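Glucose-6-phosphate isomerase (Thermus thermophilus, PDB 1ZZG) probably catalyses the reversible isomerisation of glucose 6-phosphate to fructose 6-phosphate, a step shared by glycolysis and gluconeogenesis. Local coordinates at residues A83-F88 against F95-H100; V194-L199 against A204-L209; S251-H256 against P367-Y372; P258-Q263 against W376-L381; V311-P316 against T338-L343. One frame throughout, in Å; residues are numbered along the deposited sequence.

Interaction 1: residues A83-F88 against F95-H100; sequences ALEAAF and FHYLDH
Helix 79-88 passes strand 94-98 with the CA atoms of E85 and F95 8.2 Å apart, the nearest such pair across the two segments. E85 reaches over that distance and meets two aromatic residues of the strand, F95 and Y97, which alternate with H96 and so point to the same face. Its CG is anti to the backbone N (chi1 -175°) and the chain then bends at chi2, which brings the carboxylate nearly flat against the CD2 side of the F95 ring, the two planes only 19° apart. CG sits over one face of that ring, 3.5 Å from its centroid in a CH-pi contact, and CD approaches F95 CD2 to 3.3 Å. Helix and strand belong to the beta-alpha-beta unit 68-72, 79-88, 94-98 of the parallel sheet in this sugar isomerase fold, and E85 joins the helix to strand 94-98, one of the two outer strands of that sheet within the chain. The hydroxyl of Y97 donates to E85 OE1 at 2.7 Å, on the anti side of the carboxylate, while OE1 lies at the edge of the tyrosine ring. A glutamate suits this place because its CG methylene can pack on phenylalanine while its oxygens take up donors: OE2 is also bound by N89 ND2, and by a water, at 3.3 Å, which in turn accepts from F95 N.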
# COMPACT_ATOMS: atom_id res chain seq x y z
N ALA A 83 10.70 -2.39 -2.10
CA ALA A 83 10.37 -2.44 -3.51
C ALA A 83 11.25 -3.42 -4.28
O ALA A 83 10.75 -4.20 -5.10
CB ALA A 83 10.48 -1.04 -4.12
N LEU A 84 12.55 -3.39 -4.01
CA LEU A 84 13.51 -4.26 -4.70
C LEU A 84 13.48 -5.73 -4.26
O LEU A 84 13.46 -6.64 -5.09
CB LEU A 84 14.92 -3.68 -4.53
CG LEU A 84 15.19 -2.35 -5.24
CD1 LEU A 84 16.52 -1.75 -4.78
CD2 LEU A 84 15.20 -2.55 -6.76
N GLU A 85 13.48 -5.95 -2.95
CA GLU A 85 13.47 -7.31 -2.42
C GLU A 85 12.19 -8.07 -2.78
O GLU A 85 12.24 -9.27 -3.07
CB GLU A 85 13.63 -7.28 -0.90
CG GLU A 85 13.74 -8.66 -0.23
CD GLU A 85 12.41 -9.21 0.23
OE1 GLU A 85 11.66 -8.45 0.89
OE2 GLU A 85 12.11 -10.40 -0.04
N ALA A 86 11.06 -7.38 -2.78
CA ALA A 86 9.79 -8.02 -3.11
C ALA A 86 9.79 -8.48 -4.57
O ALA A 86 9.21 -9.50 -4.91
CB ALA A 86 8.64 -7.05 -2.87
N ALA A 87 10.47 -7.72 -5.42
CA ALA A 87 10.51 -8.04 -6.83
C ALA A 87 11.60 -9.03 -7.25
O ALA A 87 11.43 -9.76 -8.23
CB ALA A 87 10.66 -6.75 -7.64
N PHE A 88 12.69 -9.08 -6.50
CA PHE A 88 13.79 -9.95 -6.90
C PHE A 88 14.32 -10.95 -5.89
O PHE A 88 15.47 -11.36 -5.99
CB PHE A 88 14.93 -9.07 -7.41
CG PHE A 88 14.51 -8.05 -8.43
CD1 PHE A 88 13.92 -8.45 -9.63
CD2 PHE A 88 14.67 -6.69 -8.19
CE1 PHE A 88 13.52 -7.52 -10.58
CE2 PHE A 88 14.27 -5.74 -9.13
CZ PHE A 88 13.69 -6.15 -10.33
N PHE A 95 12.58 -11.74 4.71
CA PHE A 95 12.84 -10.37 5.13
C PHE A 95 11.74 -9.84 6.04
O PHE A 95 10.55 -10.09 5.83
CB PHE A 95 13.00 -9.47 3.90
CG PHE A 95 14.31 -9.67 3.19
CD1 PHE A 95 15.39 -8.82 3.44
CD2 PHE A 95 14.48 -10.72 2.29
CE1 PHE A 95 16.62 -9.01 2.81
CE2 PHE A 95 15.71 -10.93 1.65
CZ PHE A 95 16.78 -10.07 1.91
N HIS A 96 12.16 -9.10 7.07
CA HIS A 96 11.25 -8.52 8.06
C HIS A 96 11.63 -7.06 8.17
O HIS A 96 12.79 -6.72 8.40
CB HIS A 96 11.44 -9.24 9.40
CG HIS A 96 11.40 -10.73 9.28
ND1 HIS A 96 10.24 -11.43 9.10
CD2 HIS A 96 12.40 -11.65 9.27
CE1 HIS A 96 10.51 -12.72 8.98
NE2 HIS A 96 11.82 -12.88 9.07
N TYR A 97 10.65 -6.18 8.01
CA TYR A 97 10.90 -4.75 8.03
C TYR A 97 10.36 -4.02 9.25
O TYR A 97 9.15 -3.95 9.46
CB TYR A 97 10.33 -4.12 6.75
CG TYR A 97 10.93 -4.68 5.48
CD1 TYR A 97 12.06 -4.11 4.91
CD2 TYR A 97 10.39 -5.82 4.87
CE1 TYR A 97 12.65 -4.64 3.77
CE2 TYR A 97 10.98 -6.37 3.71
CZ TYR A 97 12.11 -5.77 3.17
OH TYR A 97 12.71 -6.30 2.05
N LEU A 98 11.27 -3.48 10.05
CA LEU A 98 10.86 -2.71 11.22
C LEU A 98 10.83 -1.25 10.80
O LEU A 98 11.77 -0.49 11.04
CB LEU A 98 11.84 -2.91 12.38
CG LEU A 98 11.23 -3.66 13.57
CD1 LEU A 98 11.11 -5.15 13.21
CD2 LEU A 98 12.11 -3.49 14.82
N ASP A 99 9.74 -0.89 10.13
CA ASP A 99 9.50 0.47 9.65
C ASP A 99 8.32 1.02 10.44
O ASP A 99 7.46 1.74 9.92
CB ASP A 99 9.15 0.43 8.16
CG ASP A 99 7.95 -0.45 7.85
OD1 ASP A 99 7.57 -1.25 8.74
OD2 ASP A 99 7.39 -0.35 6.74
N HIS A 100 8.29 0.66 11.72
CA HIS A 100 7.22 1.08 12.61
C HIS A 100 7.67 0.77 14.04
O HIS A 100 8.72 0.16 14.24
CB HIS A 100 5.97 0.27 12.29
CG HIS A 100 6.11 -1.18 12.64
ND1 HIS A 100 5.90 -1.66 13.91
CD2 HIS A 100 6.52 -2.23 11.90
CE1 HIS A 100 6.18 -2.95 13.94
NE2 HIS A 100 6.56 -3.32 12.73
O HOH W 1 10.77 -11.98 2.49

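Interaction 2: residues V194-L199 against A204-L209; sequences VGLLPL and ADLDAL
L199 and L196 of helix 193-201 pack against A204, L206 and L209, where the chain turns and starts helix 206-221; these are two consecutive helices joined by a short turn and packed through an apolar seam. L199 can be followed outward. Its CB meets L206 CD2 at 3.5 Å, tighter than carbon pairs usually come. At CG the chain forks: CD1 goes to L209 CD2, 3.6 Å away, with the two side chains crossing at about a right angle, and CD2 goes to A204 CB. Branched leucines suit the seam because each methyl can find a different neighbour, while at A204 the small methyl is enough to meet L199 where the backbones come as close as 5.6 Å between CA atoms. One turn earlier L196 sends CD2 between L206 and L209, 4.1 Å from CD2 of each. The L209 methyl gets there because CG stands anti to the backbone N (chi1 -176°). L84 of helix 79-88 covers L199 and L209, so the seam continues into the neighbouring helix. D205 is the N-cap of the second helix, its OD1 accepting a weak bond from A208 N. The turn itself is closed by A204 N, which donates to L199 O at 3.1 Å with an N-H...O angle of 170°.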
# COMPACT_ATOMS: atom_id res chain seq x y z
N VAL A 194 21.94 0.68 0.98
CA VAL A 194 20.60 0.65 1.57
C VAL A 194 19.79 -0.44 0.88
O VAL A 194 19.13 -1.24 1.53
CB VAL A 194 19.86 2.00 1.38
CG1 VAL A 194 18.38 1.84 1.76
CG2 VAL A 194 20.50 3.08 2.23
N GLY A 195 19.86 -0.47 -0.45
CA GLY A 195 19.14 -1.48 -1.20
C GLY A 195 20.03 -2.64 -1.64
O GLY A 195 19.57 -3.78 -1.73
N LEU A 196 21.30 -2.37 -1.91
CA LEU A 196 22.21 -3.42 -2.37
C LEU A 196 22.44 -4.53 -1.35
O LEU A 196 22.44 -5.71 -1.72
CB LEU A 196 23.55 -2.83 -2.79
CG LEU A 196 23.44 -1.81 -3.93
CD1 LEU A 196 24.82 -1.29 -4.27
CD2 LEU A 196 22.78 -2.46 -5.14
N LEU A 197 22.61 -4.17 -0.09
CA LEU A 197 22.85 -5.18 0.95
C LEU A 197 21.69 -6.17 1.05
O LEU A 197 21.88 -7.38 0.91
CB LEU A 197 23.10 -4.51 2.30
CG LEU A 197 23.45 -5.50 3.42
CD1 LEU A 197 24.68 -6.33 3.02
CD2 LEU A 197 23.71 -4.75 4.72
N PRO A 198 20.46 -5.68 1.31
CA PRO A 198 19.37 -6.66 1.39
C PRO A 198 19.19 -7.43 0.08
O PRO A 198 18.91 -8.62 0.11
CB PRO A 198 18.14 -5.80 1.74
CG PRO A 198 18.52 -4.41 1.27
CD PRO A 198 19.98 -4.33 1.65
N LEU A 199 19.37 -6.77 -1.06
CA LEU A 199 19.23 -7.46 -2.34
C LEU A 199 20.26 -8.57 -2.51
O LEU A 199 19.98 -9.60 -3.15
CB LEU A 199 19.36 -6.48 -3.51
CG LEU A 199 18.05 -5.86 -3.99
CD1 LEU A 199 18.35 -4.92 -5.16
CD2 LEU A 199 17.06 -6.95 -4.41
N ALA A 204 19.72 -11.40 -5.63
CA ALA A 204 19.42 -10.67 -6.87
C ALA A 204 20.69 -10.20 -7.58
O ALA A 204 21.76 -10.11 -6.97
CB ALA A 204 18.53 -9.48 -6.56
N ASP A 205 20.57 -9.88 -8.86
CA ASP A 205 21.71 -9.43 -9.66
C ASP A 205 21.94 -7.92 -9.51
O ASP A 205 21.38 -7.11 -10.26
CB ASP A 205 21.49 -9.78 -11.13
CG ASP A 205 22.71 -9.52 -11.99
OD1 ASP A 205 23.73 -9.05 -11.44
OD2 ASP A 205 22.65 -9.79 -13.21
N LEU A 206 22.77 -7.55 -8.54
CA LEU A 206 23.08 -6.15 -8.26
C LEU A 206 23.70 -5.45 -9.47
O LEU A 206 23.37 -4.30 -9.76
CB LEU A 206 24.05 -6.05 -7.08
CG LEU A 206 23.69 -6.91 -5.87
CD1 LEU A 206 24.72 -6.70 -4.78
CD2 LEU A 206 22.30 -6.57 -5.37
N ASP A 207 24.59 -6.14 -10.17
CA ASP A 207 25.25 -5.57 -11.35
C ASP A 207 24.22 -5.10 -12.38
O ASP A 207 24.33 -4.00 -12.93
CB ASP A 207 26.18 -6.62 -11.98
CG ASP A 207 27.26 -7.09 -11.02
OD1 ASP A 207 28.37 -6.53 -11.05
OD2 ASP A 207 26.99 -8.01 -10.21
N ALA A 208 23.22 -5.94 -12.63
CA ALA A 208 22.18 -5.62 -13.61
C ALA A 208 21.37 -4.43 -13.14
O ALA A 208 20.97 -3.59 -13.95
CB ALA A 208 21.27 -6.84 -13.83
N LEU A 209 21.12 -4.34 -11.84
CA LEU A 209 20.36 -3.23 -11.31
C LEU A 209 21.08 -1.91 -11.61
O LEU A 209 20.47 -0.97 -12.12
CB LEU A 209 20.18 -3.39 -9.80
CG LEU A 209 19.32 -2.36 -9.07
CD1 LEU A 209 17.84 -2.56 -9.42
CD2 LEU A 209 19.54 -2.52 -7.57

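Interaction 3: residues S251-H256 against P367-Y372; sequences SERLSH and PEVSPY
This is a buried contact between two connections of the fold, the loop after strand 244-249 and the approach to helix 371-391, centred on V369. Its isopropyl group faces three residues. CG1 lies over one face of the R253 guanidinium and also meets L254 CG at 3.8 Å, L254 and V369 reaching toward each other tip to tip, while CG2 touches S251 OG. The arginine and V369 slide past each other in opposite directions, and a weak, bent bond runs from R253 NH1 to V369 O (2.8 Å, 129°). The arginine's stronger polar partner is A87 O, bound by NH2, so one guanidinium joins helix 79-88 to this loop. With R253 cut back to an alanine, A87 O and V369 O would probably lose this donor and V369 CG1 the flat group lying on it. E102 of the second subunit accepts from S251 OG and the backbone N atoms of E252 and R253, which places the loop at the dimer interface. S370 caps helix 371-391 just past V369, and the whole packs together two strand-to-helix connections, after strands 244-249 and 360-366 of the mixed sheet.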
# COMPACT_ATOMS: atom_id res chain seq x y z
N SER A 251 1.92 -5.18 -11.93
CA SER A 251 2.80 -6.26 -11.50
C SER A 251 2.62 -6.47 -10.01
O SER A 251 2.37 -5.51 -9.27
CB SER A 251 4.26 -5.90 -11.79
OG SER A 251 5.14 -6.88 -11.26
N GLU A 252 2.73 -7.71 -9.56
CA GLU A 252 2.62 -8.01 -8.14
C GLU A 252 4.04 -8.03 -7.57
O GLU A 252 4.26 -7.64 -6.42
CB GLU A 252 1.92 -9.35 -7.92
CG GLU A 252 1.79 -9.78 -6.46
CD GLU A 252 0.90 -8.87 -5.61
OE1 GLU A 252 0.17 -8.02 -6.17
OE2 GLU A 252 0.92 -9.02 -4.37
N ARG A 253 5.00 -8.47 -8.37
CA ARG A 253 6.39 -8.51 -7.92
C ARG A 253 6.84 -7.08 -7.55
O ARG A 253 7.65 -6.89 -6.64
CB ARG A 253 7.29 -9.06 -9.03
CG ARG A 253 7.03 -10.52 -9.38
CD ARG A 253 7.86 -10.92 -10.58
NE ARG A 253 9.28 -10.74 -10.32
CZ ARG A 253 10.20 -10.61 -11.26
NH1 ARG A 253 9.85 -10.64 -12.53
NH2 ARG A 253 11.48 -10.46 -10.92
N LEU A 254 6.30 -6.10 -8.26
CA LEU A 254 6.61 -4.69 -8.02
C LEU A 254 5.54 -4.01 -7.16
O LEU A 254 5.37 -2.80 -7.23
CB LEU A 254 6.72 -3.93 -9.34
CG LEU A 254 7.92 -4.18 -10.26
CD1 LEU A 254 7.77 -3.32 -11.50
CD2 LEU A 254 9.22 -3.84 -9.53
N SER A 255 4.83 -4.79 -6.35
CA SER A 255 3.77 -4.24 -5.51
C SER A 255 4.22 -3.15 -4.53
O SER A 255 3.41 -2.38 -4.03
CB SER A 255 3.09 -5.36 -4.72
OG SER A 255 3.95 -5.89 -3.73
N HIS A 256 5.52 -3.10 -4.24
CA HIS A 256 6.01 -2.10 -3.29
C HIS A 256 6.67 -0.90 -3.96
O HIS A 256 7.12 0.03 -3.28
CB HIS A 256 6.98 -2.76 -2.31
CG HIS A 256 6.30 -3.74 -1.39
ND1 HIS A 256 5.69 -3.36 -0.22
CD2 HIS A 256 6.07 -5.07 -1.52
CE1 HIS A 256 5.11 -4.40 0.34
NE2 HIS A 256 5.33 -5.45 -0.43
N PRO A 367 10.45 -3.84 -20.64
CA PRO A 367 10.53 -5.08 -21.42
C PRO A 367 10.05 -6.27 -20.59
O PRO A 367 9.42 -7.19 -21.10
CB PRO A 367 12.01 -5.16 -21.77
CG PRO A 367 12.39 -3.71 -21.93
CD PRO A 367 11.70 -3.06 -20.74
N GLU A 368 10.36 -6.23 -19.30
CA GLU A 368 9.97 -7.28 -18.37
C GLU A 368 10.36 -6.78 -16.99
O GLU A 368 11.06 -5.77 -16.88
CB GLU A 368 10.71 -8.59 -18.68
CG GLU A 368 12.20 -8.62 -18.32
CD GLU A 368 13.06 -7.76 -19.24
OE1 GLU A 368 13.07 -8.02 -20.46
OE2 GLU A 368 13.74 -6.84 -18.73
N VAL A 369 9.90 -7.45 -15.94
CA VAL A 369 10.26 -7.04 -14.59
C VAL A 369 11.58 -7.71 -14.23
O VAL A 369 11.62 -8.87 -13.81
CB VAL A 369 9.19 -7.43 -13.55
CG1 VAL A 369 9.62 -6.98 -12.15
CG2 VAL A 369 7.85 -6.80 -13.92
N SER A 370 12.67 -6.96 -14.42
CA SER A 370 14.02 -7.45 -14.14
C SER A 370 14.84 -6.36 -13.45
O SER A 370 14.50 -5.18 -13.51
CB SER A 370 14.71 -7.85 -15.44
OG SER A 370 14.79 -6.75 -16.34
N PRO A 371 15.94 -6.75 -12.78
CA PRO A 371 16.78 -5.76 -12.10
C PRO A 371 17.17 -4.64 -13.08
O PRO A 371 17.11 -3.46 -12.75
CB PRO A 371 17.98 -6.59 -11.65
CG PRO A 371 17.36 -7.94 -11.38
CD PRO A 371 16.46 -8.12 -12.57
N TYR A 372 17.57 -5.04 -14.28
CA TYR A 372 17.98 -4.10 -15.33
C TYR A 372 16.87 -3.10 -15.64
O TYR A 372 17.07 -1.88 -15.56
CB TYR A 372 18.37 -4.87 -16.59
CG TYR A 372 18.86 -4.03 -17.75
CD1 TYR A 372 20.16 -3.54 -17.79
CD2 TYR A 372 18.02 -3.74 -18.83
CE1 TYR A 372 20.62 -2.78 -18.88
CE2 TYR A 372 18.46 -2.99 -19.92
CZ TYR A 372 19.76 -2.52 -19.94
OH TYR A 372 20.19 -1.78 -21.02

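Interaction 4: residues P258-Q263 against W376-L381; sequences PSWFVQ and WLMQHL
Two nearly parallel helices, 257-269 and 371-391, pack here in the buried core; the W260 side chain is about 10 Å from that of E267, the predicted proton donor. The axes of 258-263 and 376-381 approach to 11.5 Å and cross at -16°, a separation that large side chains fill. W260, with CG anti to the backbone N (chi1 171°), reaches across to M378. The methionine bends at chi3 and lays CE over one face of the indole, 3.7 Å from the centroid of the six-membered ring, while SD completes a Met-aromatic contact. CH2 of the same indole comes to 3.4 Å from M378 O. L381 CD1 meets W260 CZ3 at the ring edge, and its other neighbour is F261 CD1, both at 4.0 Å. A leucine in place of W260 would probably leave the M378 methyl without its aromatic face and open a gap between the helices. F247 of the sheet, stacked on F261, and L84 of helix 79-88, touching M378, extend the packing. The arrangement is near-parallel helix packing that includes a Met-aromatic contact, in the core near the predicted active site.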
# COMPACT_ATOMS: atom_id res chain seq x y z
N PRO A 258 5.17 1.39 -6.01
CA PRO A 258 4.37 2.62 -5.89
C PRO A 258 4.65 3.41 -4.60
O PRO A 258 4.75 4.63 -4.64
CB PRO A 258 2.93 2.11 -5.97
CG PRO A 258 3.07 0.94 -6.91
CD PRO A 258 4.30 0.25 -6.36
N SER A 259 4.78 2.71 -3.48
CA SER A 259 5.04 3.38 -2.21
C SER A 259 6.37 4.13 -2.27
O SER A 259 6.49 5.24 -1.74
CB SER A 259 5.07 2.39 -1.05
OG SER A 259 3.78 1.92 -0.75
N TRP A 260 7.36 3.51 -2.90
CA TRP A 260 8.67 4.14 -3.04
C TRP A 260 8.55 5.43 -3.86
O TRP A 260 9.14 6.45 -3.52
CB TRP A 260 9.64 3.18 -3.75
CG TRP A 260 10.95 3.81 -4.12
CD1 TRP A 260 12.03 4.02 -3.30
CD2 TRP A 260 11.30 4.35 -5.40
NE1 TRP A 260 13.03 4.66 -4.00
CE2 TRP A 260 12.61 4.87 -5.29
CE3 TRP A 260 10.63 4.44 -6.63
CZ2 TRP A 260 13.27 5.48 -6.36
CZ3 TRP A 260 11.29 5.04 -7.71
CH2 TRP A 260 12.60 5.56 -7.56
N PHE A 261 7.77 5.37 -4.94
CA PHE A 261 7.59 6.55 -5.78
C PHE A 261 6.84 7.66 -5.05
O PHE A 261 7.15 8.85 -5.22
CB PHE A 261 6.83 6.21 -7.06
CG PHE A 261 6.54 7.42 -7.91
CD1 PHE A 261 7.57 8.09 -8.57
CD2 PHE A 261 5.25 7.95 -7.97
CE1 PHE A 261 7.32 9.27 -9.27
CE2 PHE A 261 4.99 9.13 -8.67
CZ PHE A 261 6.03 9.79 -9.32
N VAL A 262 5.85 7.28 -4.26
CA VAL A 262 5.08 8.26 -3.51
C VAL A 262 5.99 9.09 -2.60
O VAL A 262 5.85 10.31 -2.53
CB VAL A 262 3.95 7.58 -2.70
CG1 VAL A 262 3.28 8.58 -1.78
CG2 VAL A 262 2.92 7.00 -3.66
N GLN A 263 6.92 8.44 -1.89
CA GLN A 263 7.84 9.20 -1.05
C GLN A 263 8.75 10.06 -1.92
O GLN A 263 8.99 11.23 -1.62
CB GLN A 263 8.74 8.31 -0.18
CG GLN A 263 9.91 9.12 0.40
CD GLN A 263 10.80 8.35 1.35
OE1 GLN A 263 11.05 7.16 1.17
NE2 GLN A 263 11.32 9.04 2.36
N TRP A 376 16.49 0.79 -14.20
CA TRP A 376 16.33 1.83 -15.20
C TRP A 376 15.14 2.70 -14.80
O TRP A 376 15.25 3.92 -14.71
CB TRP A 376 16.09 1.19 -16.58
CG TRP A 376 16.12 2.16 -17.74
CD1 TRP A 376 15.64 3.44 -17.75
CD2 TRP A 376 16.63 1.91 -19.06
NE1 TRP A 376 15.82 4.00 -19.00
CE2 TRP A 376 16.42 3.08 -19.82
CE3 TRP A 376 17.24 0.80 -19.67
CZ2 TRP A 376 16.79 3.17 -21.17
CZ3 TRP A 376 17.61 0.89 -21.01
CH2 TRP A 376 17.39 2.08 -21.74
N LEU A 377 14.00 2.06 -14.53
CA LEU A 377 12.79 2.80 -14.14
C LEU A 377 12.99 3.67 -12.90
O LEU A 377 12.64 4.85 -12.89
CB LEU A 377 11.62 1.84 -13.91
CG LEU A 377 10.31 2.46 -13.41
CD1 LEU A 377 9.87 3.57 -14.36
CD2 LEU A 377 9.24 1.39 -13.30
N MET A 378 13.54 3.10 -11.84
CA MET A 378 13.77 3.85 -10.61
C MET A 378 14.70 5.05 -10.81
O MET A 378 14.41 6.15 -10.34
CB MET A 378 14.33 2.92 -9.53
CG MET A 378 13.31 1.89 -9.04
SD MET A 378 13.97 0.75 -7.79
CE MET A 378 13.96 1.82 -6.34
N GLN A 379 15.81 4.85 -11.51
CA GLN A 379 16.75 5.94 -11.76
C GLN A 379 16.09 7.00 -12.65
O GLN A 379 16.33 8.20 -12.50
CB GLN A 379 18.02 5.41 -12.43
CG GLN A 379 19.13 6.47 -12.56
CD GLN A 379 19.87 6.71 -11.26
OE1 GLN A 379 19.46 6.25 -10.20
NE2 GLN A 379 20.98 7.45 -11.33
N HIS A 380 15.26 6.54 -13.59
CA HIS A 380 14.53 7.42 -14.50
C HIS A 380 13.62 8.35 -13.70
O HIS A 380 13.55 9.55 -13.97
CB HIS A 380 13.68 6.59 -15.47
CG HIS A 380 12.66 7.38 -16.23
ND1 HIS A 380 12.77 7.62 -17.59
CD2 HIS A 380 11.52 7.99 -15.84
CE1 HIS A 380 11.73 8.33 -17.99
NE2 HIS A 380 10.96 8.57 -16.95
N LEU A 381 12.92 7.79 -12.72
CA LEU A 381 12.00 8.56 -11.89
C LEU A 381 12.73 9.55 -11.00
O LEU A 381 12.23 10.65 -10.73
CB LEU A 381 11.12 7.63 -11.07
CG LEU A 381 10.15 6.84 -11.96
CD1 LEU A 381 9.48 5.73 -11.16
CD2 LEU A 381 9.11 7.79 -12.55

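Interaction 5: residues V311-P316 against T338-L343; sequences VIPEAP and TLFQLL
F340 is the side chain round which the contact is built: from the first turn of helix 339-356 its ring points at the chain that leaves strand 306-313, and P313, E314, A315 and P316 line one face and the far end of the ring. CG stands anti to the backbone N (chi1 -174°), which sends the ring away from its own helix. P316 crosses F340 at about a right angle and lies over one face, its CD 3.6 Å from the ring centroid and 14° off the normal in a CH-pi contact, with CB 3.5 Å from F340 CD1. A315 C covers the rim of that same face. P313 crosses obliquely, its CG 3.9 Å from F340 CE1. At the far end of the ring F340 CZ comes to 3.2 Å from A315 N. A proline suits P316's place because its constrained ring presents CD and CB to the aromatic face. The helix start is held by a capping box, in which T338 OG1 accepts from Q341 N at 2.9 Å and Q341 OE1 accepts from T338 N. E104 of the second subunit packs on P316, so the contact lies by the dimer interface. With no hydrogen bond across it, the contact rests on dispersion and CH-pi forces, and P313 O is buried without a polar partner.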
# COMPACT_ATOMS: atom_id res chain seq x y z
N VAL A 311 2.56 1.79 -15.45
CA VAL A 311 3.79 1.07 -15.71
C VAL A 311 3.38 -0.34 -16.11
O VAL A 311 2.79 -1.06 -15.31
CB VAL A 311 4.67 1.03 -14.45
CG1 VAL A 311 5.95 0.24 -14.71
CG2 VAL A 311 4.98 2.45 -14.02
N ILE A 312 3.70 -0.72 -17.35
CA ILE A 312 3.31 -2.03 -17.87
C ILE A 312 4.45 -2.88 -18.42
O ILE A 312 5.19 -2.44 -19.30
CB ILE A 312 2.28 -1.85 -19.00
CG1 ILE A 312 1.12 -0.98 -18.52
CG2 ILE A 312 1.82 -3.22 -19.50
CD1 ILE A 312 0.20 -0.53 -19.63
N PRO A 313 4.59 -4.12 -17.93
CA PRO A 313 5.64 -5.01 -18.42
C PRO A 313 5.20 -5.56 -19.78
O PRO A 313 4.01 -5.67 -20.04
CB PRO A 313 5.70 -6.09 -17.34
CG PRO A 313 4.27 -6.20 -16.93
CD PRO A 313 3.86 -4.74 -16.81
N GLU A 314 6.15 -5.91 -20.64
CA GLU A 314 5.79 -6.43 -21.95
C GLU A 314 6.03 -7.93 -22.11
O GLU A 314 5.62 -8.52 -23.10
CB GLU A 314 6.52 -5.67 -23.05
CG GLU A 314 6.13 -4.21 -23.11
CD GLU A 314 6.66 -3.52 -24.35
OE1 GLU A 314 7.89 -3.45 -24.51
OE2 GLU A 314 5.84 -3.04 -25.15
N ALA A 315 6.70 -8.53 -21.13
CA ALA A 315 6.99 -9.95 -21.18
C ALA A 315 7.19 -10.52 -19.79
O ALA A 315 7.64 -9.82 -18.87
CB ALA A 315 8.25 -10.20 -22.03
N PRO A 316 6.84 -11.80 -19.60
CA PRO A 316 6.99 -12.47 -18.31
C PRO A 316 8.37 -13.11 -18.31
O PRO A 316 8.97 -13.28 -19.38
CB PRO A 316 5.89 -13.52 -18.34
CG PRO A 316 5.95 -13.97 -19.78
CD PRO A 316 6.07 -12.65 -20.54
N THR A 338 -2.47 -17.48 -21.44
CA THR A 338 -1.51 -17.51 -20.33
C THR A 338 -1.86 -16.43 -19.29
O THR A 338 -2.62 -15.50 -19.58
CB THR A 338 -0.06 -17.26 -20.80
OG1 THR A 338 0.08 -15.89 -21.23
CG2 THR A 338 0.30 -18.18 -21.96
N LEU A 339 -1.31 -16.57 -18.09
CA LEU A 339 -1.56 -15.59 -17.04
C LEU A 339 -1.01 -14.23 -17.44
O LEU A 339 -1.67 -13.20 -17.25
CB LEU A 339 -0.93 -16.04 -15.72
CG LEU A 339 -1.64 -17.21 -15.01
CD1 LEU A 339 -0.98 -17.50 -13.68
CD2 LEU A 339 -3.10 -16.86 -14.80
N PHE A 340 0.19 -14.21 -18.01
CA PHE A 340 0.77 -12.93 -18.43
C PHE A 340 -0.08 -12.32 -19.55
O PHE A 340 -0.26 -11.10 -19.61
CB PHE A 340 2.20 -13.09 -18.93
CG PHE A 340 2.86 -11.78 -19.22
CD1 PHE A 340 3.46 -11.05 -18.19
CD2 PHE A 340 2.82 -11.23 -20.50
CE1 PHE A 340 4.01 -9.79 -18.44
CE2 PHE A 340 3.37 -9.97 -20.75
CZ PHE A 340 3.96 -9.25 -19.72
N GLN A 341 -0.57 -13.17 -20.44
CA GLN A 341 -1.40 -12.71 -21.55
C GLN A 341 -2.61 -11.96 -20.98
O GLN A 341 -3.02 -10.93 -21.50
CB GLN A 341 -1.87 -13.91 -22.37
CG GLN A 341 -2.49 -13.55 -23.71
CD GLN A 341 -2.96 -14.77 -24.47
OE1 GLN A 341 -2.54 -15.90 -24.19
NE2 GLN A 341 -3.84 -14.56 -25.45
N LEU A 342 -3.17 -12.50 -19.90
CA LEU A 342 -4.32 -11.87 -19.25
C LEU A 342 -3.89 -10.54 -18.64
O LEU A 342 -4.54 -9.51 -18.84
CB LEU A 342 -4.88 -12.78 -18.15
CG LEU A 342 -6.06 -12.21 -17.35
CD1 LEU A 342 -7.16 -11.73 -18.30
CD2 LEU A 342 -6.59 -13.26 -16.39
N LEU A 343 -2.80 -10.57 -17.88
CA LEU A 343 -2.26 -9.38 -17.23
C LEU A 343 -2.09 -8.26 -18.25
O LEU A 343 -2.57 -7.14 -18.04
CB LEU A 343 -0.91 -9.73 -16.59
CG LEU A 343 -0.02 -8.63 -15.99
CD1 LEU A 343 -0.84 -7.73 -15.08
CD2 LEU A 343 1.14 -9.29 -15.22

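Overall arrangement
Interactions 1 and 2 come first along the chain and lie 13 Å apart between centres, joined where L84 and F95 of the first touch L199, L209 and P198 of the second. Interactions 3 and 4 follow; their segments alternate in sequence and share helix 371-391, with centres 12 Å apart. Interaction 5 is nested inside the loops that both of them close, and lies 11 Å from interaction 3 but 24 Å from interactions 1 and 2. Helix 79-88, which packs by the parallel sheet, thus meets helix 371-391 and the loop at 251-256 through L84, A87 and F88, while interaction 5 sits where strand 306-313 of the mixed sheet ends. All except interaction 2 touch the second subunit.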